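Local coordinates for signal recognition particle 19 kDa protein (Pyrococcus furiosus, PDB 3DLU) that binds 7S RNA directly and helps organise the ribonucleic core of the archaeal signal recognition particle, promoting the attachment of SRP54, at the interface of chains A and B. Sequence-based numbering; all coordinates share one arbitrary frame. Chains: chain A/B, Signal recognition particle 19 kDa protein.

The interface of chains A and B. Residues chain A 57, 67; chain B 47-49.
At an edge-to-edge meeting of beta-sheets from two SRP19-family copies, A:Asn57, just past the end of strand 47-56 of its chain, engages the start of strand 47-55 of chain B through B:Val48 and B:Ile49. The backbone N of A:Asn57 donates a hydrogen bond to the carbonyl O of B:Ile49 at 3.0 Å, with 168° at the hydrogen. One residue earlier on the same strand, the carbonyl O of B:Val48 accepts a second bond, 2.9 Å from the side-chain amide ND2 of A:Asn57. This acceptor lies almost in the amide plane, 5° out of it, whereas ND2 itself approaches tilted from the plane of the B:Val48 carbonyl. CG of A:Asn57 stands anti to the backbone N (chi1 -165°), carrying ND2 away from the main-chain donor and allowing one residue to serve two successive carbonyls. The extended side chain of B:Lys47 crosses that of A:Asn57 at about a right angle, its CE methylene lying 3.9 Å from CG of A:Asn57, so the lysine contributes packing here through its aliphatic part. On the other flank, methyl CD2 of A:Leu67 comes to 3.7 Å from the O of B:Val48, an apolar neighbour to the carbonyl that ND2 grips. CB of A:Asn57 also rests 3.9 Å from CA of B:Ile49, close against the strand backbone. An alanine at A:Asn57 could keep the main-chain bond but would probably leave the B:Val48 carbonyl without its amide donor and B:Lys47 CE without its packing partner. Two-fold symmetry repeats the contact with the chains exchanged, although the structure alone does not show that this pairing forms in the assembled particle.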
ATOM      1  N   ASN A  57       4.131  -8.050 -10.322  1.00 34.65           N
ATOM      2  CA  ASN A  57       4.634  -8.731 -11.509  1.00 41.81           C
ATOM      3  C   ASN A  57       3.474  -9.257 -12.347  1.00 39.45           C
ATOM      4  O   ASN A  57       2.667 -10.046 -11.860  1.00 37.58           O
ATOM      5  CB  ASN A  57       5.563  -9.879 -11.109  1.00 32.56           C
ATOM      6  CG  ASN A  57       6.390 -10.395 -12.270  1.00 58.14           C
ATOM      7  OD1 ASN A  57       5.907 -10.478 -13.403  1.00 42.55           O
ATOM      8  ND2 ASN A  57       7.649 -10.746 -11.994  1.00 33.33           N
ATOM      9  N   LEU A  67       7.506  -4.596 -13.794  1.00 46.62           N
ATOM     10  CA  LEU A  67       6.388  -4.677 -12.861  1.00 39.25           C
ATOM     11  C   LEU A  67       5.371  -3.563 -13.099  1.00 34.51           C
ATOM     12  O   LEU A  67       5.744  -2.423 -13.362  1.00 44.52           O
ATOM     13  CB  LEU A  67       6.897  -4.580 -11.420  1.00 48.43           C
ATOM     14  CG  LEU A  67       7.972  -5.572 -10.982  1.00 49.16           C
ATOM     15  CD1 LEU A  67       8.549  -5.171  -9.634  1.00 31.87           C
ATOM     16  CD2 LEU A  67       7.398  -6.974 -10.932  1.00 27.09           C
TER
ATOM     17  N   LYS B  47      12.628 -14.400  -8.387  1.00 26.49           N
ATOM     18  CA  LYS B  47      11.610 -13.646  -9.099  1.00 28.04           C
ATOM     19  C   LYS B  47      10.885 -12.724  -8.120  1.00 25.19           C
ATOM     20  O   LYS B  47      10.427 -13.167  -7.068  1.00 28.03           O
ATOM     21  CB  LYS B  47      10.613 -14.599  -9.759  1.00 34.83           C
ATOM     22  CG  LYS B  47       9.571 -13.915 -10.636  1.00 39.24           C
ATOM     23  CD  LYS B  47       8.460 -14.891 -11.033  1.00 46.78           C
ATOM     24  CE  LYS B  47       7.338 -14.183 -11.788  1.00 61.62           C
ATOM     25  NZ  LYS B  47       6.194 -15.093 -12.103  1.00 66.99           N
ATOM     26  N   VAL B  48      10.782 -11.444  -8.464  1.00 21.51           N
ATOM     27  CA  VAL B  48      10.007 -10.526  -7.629  1.00 21.42           C
ATOM     28  C   VAL B  48       8.547 -10.504  -8.067  1.00 23.42           C
ATOM     29  O   VAL B  48       8.234 -10.082  -9.181  1.00 26.94           O
ATOM     30  CB  VAL B  48      10.603  -9.116  -7.623  1.00 22.83           C
ATOM     31  CG1 VAL B  48       9.792  -8.215  -6.703  1.00 19.14           C
ATOM     32  CG2 VAL B  48      12.055  -9.176  -7.149  1.00 27.78           C
ATOM     33  N   ILE B  49       7.674 -10.979  -7.184  1.00 23.31           N
ATOM     34  CA  ILE B  49       6.230 -11.061  -7.426  1.00 14.83           C
ATOM     35  C   ILE B  49       5.532  -9.770  -7.006  1.00 23.31           C
ATOM     36  O   ILE B  49       4.630  -9.294  -7.691  1.00 20.31           O
ATOM     37  CB  ILE B  49       5.615 -12.239  -6.640  1.00 26.24           C
ATOM     38  CG1 ILE B  49       6.358 -13.536  -6.952  1.00 32.71           C
ATOM     39  CG2 ILE B  49       4.115 -12.381  -6.927  1.00 27.50           C
ATOM     40  CD1 ILE B  49       6.145 -14.028  -8.353  1.00 32.12           C
TER